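Local coordinates for protein HTPA Reductase (Selaginella moellendorffii, PDB 5U5N) that probably catalyses the NAD(P)H-dependent reduction of 4-hydroxy-tetrahydrodipicolinate to tetrahydrodipicolinate in the diaminopimelate route to lysine, at residues 61-65 against 88-92; 75-81 against 98-104. All coordinates share one frame; numbering follows the deposited sequence.

Along the chain, helix 61-71 leads into strand 76-79, which is followed by helix 86-95 and strand 100-102. Contact 1 closes the loop from the first of these helices to the second, and contact 2 closes the loop from the first strand to the second. Because their segments alternate in sequence, the two closures cross. Contact 1 ties two helices together, whereas contact 2 pairs two parallel strands of the central sheet in the N-terminal nucleotide-binding domain. They meet where Val65 CG1 packs 3.7 Å from Leu98 CD1 and where Asn89 reaches Asp79, and both touch the bound NAD.

Contact 1: residues 61-65 against 88-92; sequences REDVV and DNAEF. With NAD (nicotinamide-adenine-dinucleotide), chain C.
Arg61 lies flat on the ring of Phe92 and reaches past it to Asp88, a cation-pi stack with a salt bridge that connects the start of helix 61-71 to helix 86-95 in the N-terminal nucleotide-binding domain, a partly buried contact. The segment axes come no closer than 13.3 Å and are inclined at 45° to each other, leaving side chains to span the gap. From CG to NE the arginine is extended, with CG set between its own backbone N and carbonyl carbon (chi1 67°), and this carries the chain straight across the ring. CD sits over the ring centre, 3.8 Å from the Phe92 centroid, while the guanidinium is displaced toward CB, its plane only 12° from that of the ring. Beyond the ring, Asp88 OD2 receives weak, bent bonds from Arg61 NH2 (3.1 Å) and NH1 (3.2 Å), so one carboxylate oxygen takes both nitrogens. The edge of Phe92 is met by unlike groups: Glu62 OE1 approaches CE1 in the ring plane at 3.5 Å, and the methyl CG2 of Val65 packs against CE2. One residue along from Asp88, Asn89 places OD1 3.0 Å from N6A of the NAD adenine, with ND2 turned to Asp79. Arg61 and Val64 also touch Leu36 of strand 34-37, and Ala90 leans on Leu112 of helix 109-119.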
loop_
_atom_site.group_PDB
_atom_site.type_symbol
_atom_site.label_atom_id
_atom_site.label_comp_id
_atom_site.label_asym_id
_atom_site.label_seq_id
_atom_site.Cartn_x
_atom_site.Cartn_y
_atom_site.Cartn_z
ATOM N N ARG A 61 21.785 -27.000 -28.822
ATOM C CA ARG A 61 20.460 -26.813 -28.203
ATOM C C ARG A 61 19.303 -27.618 -28.815
ATOM O O ARG A 61 18.333 -27.930 -28.145
ATOM C CB ARG A 61 20.096 -25.341 -28.136
ATOM C CG ARG A 61 19.862 -24.662 -29.471
ATOM C CD ARG A 61 19.565 -23.203 -29.214
ATOM N NE ARG A 61 19.398 -22.489 -30.475
ATOM C CZ ARG A 61 18.877 -21.275 -30.592
ATOM N NH1 ARG A 61 18.448 -20.589 -29.523
ATOM N NH2 ARG A 61 18.767 -20.738 -31.795
ATOM N N GLU A 62 19.421 -27.973 -30.080
ATOM C CA GLU A 62 18.444 -28.848 -30.736
ATOM C C GLU A 62 18.460 -30.240 -30.072
ATOM O O GLU A 62 17.414 -30.766 -29.688
ATOM C CB GLU A 62 18.766 -28.996 -32.238
ATOM C CG GLU A 62 18.912 -27.683 -33.016
ATOM C CD GLU A 62 17.668 -27.278 -33.779
ATOM O OE1 GLU A 62 16.640 -26.919 -33.145
ATOM O OE2 GLU A 62 17.738 -27.314 -35.026
ATOM N N ASP A 63 19.661 -30.823 -29.956
ATOM C CA ASP A 63 19.863 -32.171 -29.390
ATOM C C ASP A 63 19.399 -32.151 -27.923
ATOM O O ASP A 63 18.648 -33.017 -27.466
ATOM C CB ASP A 63 21.340 -32.592 -29.426
ATOM C CG ASP A 63 21.887 -32.857 -30.854
ATOM O OD1 ASP A 63 21.078 -32.957 -31.817
ATOM O OD2 ASP A 63 23.145 -32.978 -30.997
ATOM N N VAL A 64 19.856 -31.142 -27.204
ATOM C CA VAL A 64 19.543 -31.006 -25.795
ATOM C C VAL A 64 18.013 -31.010 -25.555
ATOM O O VAL A 64 17.540 -31.743 -24.708
ATOM C CB VAL A 64 20.230 -29.772 -25.209
ATOM C CG1 VAL A 64 19.641 -29.373 -23.861
ATOM C CG2 VAL A 64 21.700 -30.047 -25.114
ATOM N N VAL A 65 17.271 -30.249 -26.356
ATOM C CA VAL A 65 15.826 -30.078 -26.155
ATOM C C VAL A 65 15.037 -31.349 -26.525
ATOM O O VAL A 65 14.041 -31.645 -25.875
ATOM C CB VAL A 65 15.295 -28.787 -26.861
ATOM C CG1 VAL A 65 13.789 -28.775 -26.986
ATOM C CG2 VAL A 65 15.728 -27.566 -26.085
ATOM N N ASP A 88 16.556 -14.287 -29.474
ATOM C CA ASP A 88 16.886 -15.551 -30.104
ATOM C C ASP A 88 16.404 -16.753 -29.261
ATOM O O ASP A 88 15.721 -17.632 -29.767
ATOM C CB ASP A 88 18.390 -15.612 -30.344
ATOM C CG ASP A 88 18.750 -16.622 -31.367
ATOM O OD1 ASP A 88 18.750 -16.256 -32.585
ATOM O OD2 ASP A 88 19.027 -17.773 -30.933
ATOM N N ASN A 89 16.728 -16.758 -27.974
ATOM C CA ASN A 89 16.215 -17.800 -27.066
ATOM C C ASN A 89 14.688 -17.865 -27.143
ATOM O O ASN A 89 14.136 -18.946 -27.238
ATOM C CB ASN A 89 16.667 -17.582 -25.614
ATOM C CG ASN A 89 18.141 -17.841 -25.405
ATOM O OD1 ASN A 89 18.863 -18.157 -26.343
ATOM N ND2 ASN A 89 18.599 -17.711 -24.180
ATOM N N ALA A 90 14.018 -16.713 -27.142
ATOM C CA ALA A 90 12.551 -16.673 -27.198
ATOM C C ALA A 90 12.010 -17.250 -28.493
ATOM O O ALA A 90 11.047 -18.018 -28.475
ATOM C CB ALA A 90 12.031 -15.262 -27.009
ATOM N N GLU A 91 12.616 -16.889 -29.623
ATOM C CA GLU A 91 12.187 -17.463 -30.887
ATOM C C GLU A 91 12.423 -18.950 -30.915
ATOM O O GLU A 91 11.603 -19.693 -31.434
ATOM C CB GLU A 91 12.854 -16.783 -32.047
ATOM C CG GLU A 91 12.308 -15.397 -32.249
ATOM C CD GLU A 91 13.278 -14.516 -33.018
ATOM O OE1 GLU A 91 13.764 -14.931 -34.100
ATOM O OE2 GLU A 91 13.548 -13.378 -32.551
ATOM N N PHE A 92 13.517 -19.393 -30.310
ATOM C CA PHE A 92 13.789 -20.806 -30.228
ATOM C C PHE A 92 12.709 -21.515 -29.393
ATOM O O PHE A 92 12.147 -22.509 -29.839
ATOM C CB PHE A 92 15.175 -21.058 -29.670
ATOM C CG PHE A 92 15.511 -22.497 -29.575
ATOM C CD1 PHE A 92 15.725 -23.242 -30.727
ATOM C CD2 PHE A 92 15.582 -23.131 -28.343
ATOM C CE1 PHE A 92 16.015 -24.582 -30.661
ATOM C CE2 PHE A 92 15.886 -24.491 -28.287
ATOM C CZ PHE A 92 16.107 -25.210 -29.450
HETATM P PA NAD C . 25.290 -13.800 -15.547
HETATM O O1A NAD C . 26.226 -13.014 -16.449
HETATM O O2A NAD C . 25.702 -14.214 -14.148
HETATM O O5B NAD C . 24.810 -15.130 -16.281
HETATM C C5B NAD C . 24.135 -15.121 -17.524
HETATM C C4B NAD C . 24.481 -16.446 -18.191
HETATM O O4B NAD C . 23.774 -16.614 -19.420
HETATM C C3B NAD C . 25.970 -16.590 -18.504
HETATM O O3B NAD C . 26.549 -17.561 -17.613
HETATM C C2B NAD C . 26.027 -16.962 -19.995
HETATM O O2B NAD C . 27.061 -17.930 -20.283
HETATM C C1B NAD C . 24.583 -17.420 -20.282
HETATM N N9A NAD C . 24.075 -17.328 -21.678
HETATM C C8A NAD C . 24.329 -16.359 -22.582
HETATM N N7A NAD C . 23.685 -16.610 -23.745
HETATM C C5A NAD C . 22.990 -17.752 -23.596
HETATM C C6A NAD C . 22.111 -18.587 -24.443
HETATM N N6A NAD C . 21.827 -18.227 -25.713
HETATM N N1A NAD C . 21.583 -19.713 -23.916
HETATM C C2A NAD C . 21.854 -20.102 -22.651
HETATM N N3A NAD C . 22.661 -19.391 -21.827
HETATM C C4A NAD C . 23.244 -18.225 -22.231
HETATM O O3 NAD C . 23.898 -12.979 -15.518
HETATM P PN NAD C . 22.910 -12.916 -14.233
HETATM O O1N NAD C . 23.658 -12.125 -13.183
HETATM O O2N NAD C . 22.408 -14.311 -13.913
HETATM O O5D NAD C . 21.681 -12.106 -14.894
HETATM C C5D NAD C . 21.009 -12.660 -16.020
HETATM C C4D NAD C . 19.935 -11.739 -16.584
HETATM O O4D NAD C . 18.826 -11.702 -15.678
HETATM C C3D NAD C . 20.394 -10.289 -16.791
HETATM O O3D NAD C . 19.891 -9.751 -18.027
HETATM C C2D NAD C . 19.796 -9.550 -15.609
HETATM O O2D NAD C . 19.474 -8.186 -15.890
HETATM C C1D NAD C . 18.515 -10.336 -15.367
HETATM N N1N NAD C . 17.913 -10.187 -14.026
HETATM C C2N NAD C . 16.577 -10.027 -13.994
HETATM C C3N NAD C . 15.875 -9.888 -12.800
HETATM C C7N NAD C . 14.370 -9.694 -12.808
HETATM O O7N NAD C . 13.856 -9.106 -11.870
HETATM N N7N NAD C . 13.598 -10.135 -13.814
HETATM C C4N NAD C . 16.606 -9.913 -11.611
HETATM C C5N NAD C . 17.989 -10.077 -11.647
HETATM C C6N NAD C . 18.629 -10.213 -12.878
#

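Contact 2: residues 75-81 against 98-104. With NAD (nicotinamide-adenine-dinucleotide), chain C.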
loop_
_atom_site.group_PDB
_atom_site.type_symbol
_atom_site.label_atom_id
_atom_site.label_comp_id
_atom_site.label_asym_id
_atom_site.label_seq_id
_atom_site.Cartn_x
_atom_site.Cartn_y
_atom_site.Cartn_z
ATOM N N VAL A 75 7.943 -29.978 -19.460
ATOM C CA VAL A 75 8.937 -29.023 -19.029
ATOM C C VAL A 75 8.516 -27.580 -19.318
ATOM O O VAL A 75 7.885 -27.303 -20.340
ATOM C CB VAL A 75 10.312 -29.284 -19.679
ATOM C CG1 VAL A 75 10.259 -29.042 -21.172
ATOM C CG2 VAL A 75 11.386 -28.432 -19.016
ATOM N N ILE A 76 8.863 -26.698 -18.384
ATOM C CA ILE A 76 8.784 -25.269 -18.560
ATOM C C ILE A 76 10.193 -24.781 -18.470
ATOM O O ILE A 76 10.903 -25.155 -17.555
ATOM C CB ILE A 76 7.947 -24.618 -17.412
ATOM C CG1 ILE A 76 6.483 -24.976 -17.602
ATOM C CG2 ILE A 76 8.154 -23.102 -17.390
ATOM C CD1 ILE A 76 5.576 -24.604 -16.455
ATOM N N VAL A 77 10.577 -23.920 -19.381
ATOM C CA VAL A 77 11.914 -23.347 -19.394
ATOM C C VAL A 77 11.921 -22.025 -18.622
ATOM O O VAL A 77 11.026 -21.219 -18.778
ATOM C CB VAL A 77 12.399 -23.107 -20.822
ATOM C CG1 VAL A 77 13.743 -22.400 -20.824
ATOM C CG2 VAL A 77 12.478 -24.423 -21.597
ATOM N N VAL A 78 12.940 -21.839 -17.791
ATOM C CA VAL A 78 13.231 -20.583 -17.151
ATOM C C VAL A 78 14.504 -20.015 -17.755
ATOM O O VAL A 78 15.562 -20.683 -17.681
ATOM C CB VAL A 78 13.458 -20.813 -15.663
ATOM C CG1 VAL A 78 13.910 -19.534 -14.999
ATOM C CG2 VAL A 78 12.157 -21.304 -15.013
ATOM N N ASP A 79 14.401 -18.827 -18.377
ATOM C CA ASP A 79 15.498 -18.160 -19.048
ATOM C C ASP A 79 16.014 -16.959 -18.253
ATOM O O ASP A 79 15.323 -15.946 -18.145
ATOM C CB ASP A 79 15.063 -17.729 -20.448
ATOM C CG ASP A 79 16.224 -17.326 -21.336
ATOM O OD1 ASP A 79 16.787 -16.254 -21.099
ATOM O OD2 ASP A 79 16.591 -18.094 -22.297
ATOM N N TYR A 80 17.211 -17.121 -17.670
ATOM C CA TYR A 80 18.049 -16.043 -17.175
ATOM C C TYR A 80 19.421 -16.164 -17.841
ATOM O O TYR A 80 20.350 -16.812 -17.312
ATOM C CB TYR A 80 18.221 -16.099 -15.664
ATOM C CG TYR A 80 17.033 -15.600 -14.898
ATOM C CD1 TYR A 80 16.900 -14.246 -14.585
ATOM C CD2 TYR A 80 16.051 -16.481 -14.449
ATOM C CE1 TYR A 80 15.815 -13.763 -13.841
ATOM C CE2 TYR A 80 14.955 -16.015 -13.705
ATOM C CZ TYR A 80 14.840 -14.656 -13.405
ATOM O OH TYR A 80 13.739 -14.212 -12.674
ATOM N N THR A 81 19.521 -15.513 -18.993
ATOM C CA THR A 81 20.698 -15.489 -19.812
ATOM C C THR A 81 21.265 -14.081 -19.900
ATOM O O THR A 81 21.764 -13.581 -18.930
ATOM C CB THR A 81 20.403 -16.130 -21.197
ATOM O OG1 THR A 81 19.290 -15.454 -21.823
ATOM C CG2 THR A 81 20.068 -17.590 -21.036
ATOM N N LEU A 98 7.998 -24.730 -26.524
ATOM C CA LEU A 98 8.400 -24.888 -25.135
ATOM C C LEU A 98 7.826 -23.703 -24.317
ATOM O O LEU A 98 8.157 -22.534 -24.594
ATOM C CB LEU A 98 9.910 -24.901 -24.977
ATOM C CG LEU A 98 10.648 -26.182 -25.383
ATOM C CD1 LEU A 98 12.150 -25.897 -25.361
ATOM C CD2 LEU A 98 10.280 -27.367 -24.473
ATOM N N PRO A 99 6.985 -23.996 -23.305
ATOM C CA PRO A 99 6.548 -22.872 -22.454
ATOM C C PRO A 99 7.708 -22.289 -21.674
ATOM O O PRO A 99 8.571 -23.032 -21.257
ATOM C CB PRO A 99 5.505 -23.504 -21.511
ATOM C CG PRO A 99 5.706 -24.967 -21.604
ATOM C CD PRO A 99 6.347 -25.263 -22.930
ATOM N N PHE A 100 7.742 -20.968 -21.503
ATOM C CA PHE A 100 8.864 -20.349 -20.823
ATOM C C PHE A 100 8.540 -19.168 -19.911
ATOM O O PHE A 100 7.601 -18.421 -20.140
ATOM C CB PHE A 100 9.974 -19.950 -21.825
ATOM C CG PHE A 100 9.605 -18.853 -22.771
ATOM C CD1 PHE A 100 8.893 -19.121 -23.912
ATOM C CD2 PHE A 100 9.996 -17.539 -22.516
ATOM C CE1 PHE A 100 8.553 -18.109 -24.784
ATOM C CE2 PHE A 100 9.645 -16.509 -23.365
ATOM C CZ PHE A 100 8.925 -16.797 -24.508
ATOM N N VAL A 101 9.398 -19.012 -18.909
ATOM C CA VAL A 101 9.447 -17.865 -18.057
ATOM C C VAL A 101 10.742 -17.118 -18.354
ATOM O O VAL A 101 11.820 -17.619 -18.043
ATOM C CB VAL A 101 9.409 -18.306 -16.586
ATOM C CG1 VAL A 101 9.519 -17.089 -15.665
ATOM C CG2 VAL A 101 8.129 -19.090 -16.323
ATOM N N MET A 102 10.612 -15.914 -18.924
ATOM C CA MET A 102 11.734 -15.069 -19.328
ATOM C C MET A 102 11.965 -13.982 -18.294
ATOM O O MET A 102 11.179 -13.042 -18.209
ATOM C CB MET A 102 11.419 -14.458 -20.722
ATOM C CG MET A 102 12.411 -13.442 -21.284
ATOM S SD MET A 102 13.976 -14.239 -21.725
ATOM C CE MET A 102 13.498 -15.091 -23.233
ATOM N N GLY A 103 13.013 -14.142 -17.494
ATOM C CA GLY A 103 13.416 -13.154 -16.504
ATOM C C GLY A 103 14.558 -12.245 -16.971
ATOM O O GLY A 103 14.897 -11.278 -16.310
ATOM N N THR A 104 15.156 -12.562 -18.110
ATOM C CA THR A 104 16.303 -11.828 -18.622
ATOM C C THR A 104 15.829 -10.452 -19.091
ATOM O O THR A 104 14.826 -10.344 -19.778
ATOM C CB THR A 104 16.917 -12.582 -19.817
ATOM O OG1 THR A 104 17.150 -13.947 -19.465
ATOM C CG2 THR A 104 18.239 -11.935 -20.296
HETATM P PA NAD C . 25.290 -13.800 -15.547
HETATM O O1A NAD C . 26.226 -13.014 -16.449
HETATM O O2A NAD C . 25.702 -14.214 -14.148
HETATM O O5B NAD C . 24.810 -15.130 -16.281
HETATM C C5B NAD C . 24.135 -15.121 -17.524
HETATM C C4B NAD C . 24.481 -16.446 -18.191
HETATM O O4B NAD C . 23.774 -16.614 -19.420
HETATM C C3B NAD C . 25.970 -16.590 -18.504
HETATM O O3B NAD C . 26.549 -17.561 -17.613
HETATM C C2B NAD C . 26.027 -16.962 -19.995
HETATM O O2B NAD C . 27.061 -17.930 -20.283
HETATM C C1B NAD C . 24.583 -17.420 -20.282
HETATM N N9A NAD C . 24.075 -17.328 -21.678
HETATM C C8A NAD C . 24.329 -16.359 -22.582
HETATM N N7A NAD C . 23.685 -16.610 -23.745
HETATM C C5A NAD C . 22.990 -17.752 -23.596
HETATM C C6A NAD C . 22.111 -18.587 -24.443
HETATM N N6A NAD C . 21.827 -18.227 -25.713
HETATM N N1A NAD C . 21.583 -19.713 -23.916
HETATM C C2A NAD C . 21.854 -20.102 -22.651
HETATM N N3A NAD C . 22.661 -19.391 -21.827
HETATM C C4A NAD C . 23.244 -18.225 -22.231
HETATM O O3 NAD C . 23.898 -12.979 -15.518
HETATM P PN NAD C . 22.910 -12.916 -14.233
HETATM O O1N NAD C . 23.658 -12.125 -13.183
HETATM O O2N NAD C . 22.408 -14.311 -13.913
HETATM O O5D NAD C . 21.681 -12.106 -14.894
HETATM C C5D NAD C . 21.009 -12.660 -16.020
HETATM C C4D NAD C . 19.935 -11.739 -16.584
HETATM O O4D NAD C . 18.826 -11.702 -15.678
HETATM C C3D NAD C . 20.394 -10.289 -16.791
HETATM O O3D NAD C . 19.891 -9.751 -18.027
HETATM C C2D NAD C . 19.796 -9.550 -15.609
HETATM O O2D NAD C . 19.474 -8.186 -15.890
HETATM C C1D NAD C . 18.515 -10.336 -15.367
HETATM N N1N NAD C . 17.913 -10.187 -14.026
HETATM C C2N NAD C . 16.577 -10.027 -13.994
HETATM C C3N NAD C . 15.875 -9.888 -12.800
HETATM C C7N NAD C . 14.370 -9.694 -12.808
HETATM O O7N NAD C . 13.856 -9.106 -11.870
HETATM N N7N NAD C . 13.598 -10.135 -13.814
HETATM C C4N NAD C . 16.606 -9.913 -11.611
HETATM C C5N NAD C . 17.989 -10.077 -11.647
HETATM C C6N NAD C . 18.629 -10.213 -12.878
#
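The hydroxyl of Thr104, just after strand 100-102, lies within bonding distance of both the carboxylate and the backbone carbonyl of Asp79, at the C-terminal end of strand 76-79: Thr104 OG1 is 2.9 Å from Asp79 OD1 and 3.0 Å from Asp79 O. It also accepts a nearly straight bond (166°) from Thr81 N. Thr81 OG1 donates to Asp79 OD1 at 2.7 Å, on its syn side. With CG anti to the backbone nitrogen (chi1 -166°), the carboxylate lies alongside Met102, and its OD2 is bound by Tyr93 and Asn89. Replacing Asp79 by an alanine is likely to leave Thr81 OG1, Asn89 ND2 and Tyr93 OH without this acceptor and both threonine hydroxyls less firmly fixed. Gly103 N bonds to Asp79 O at 3.0 Å, and Gly103 CA rests over one face of the Tyr80 ring, where a beta-carbon would collide. Upstream, Val77 N to Pro99 O (2.9 Å), Val101 N to Val77 O (2.7 Å) and Asp79 N to Val101 O join the strands in parallel. Beyond them, Gly103 O accepts the nicotinamide amide, N7N, of NAD. This is the beta-alpha-beta crossover of a Rossmann fold, with the dinucleotide bound at the C-terminal strand ends.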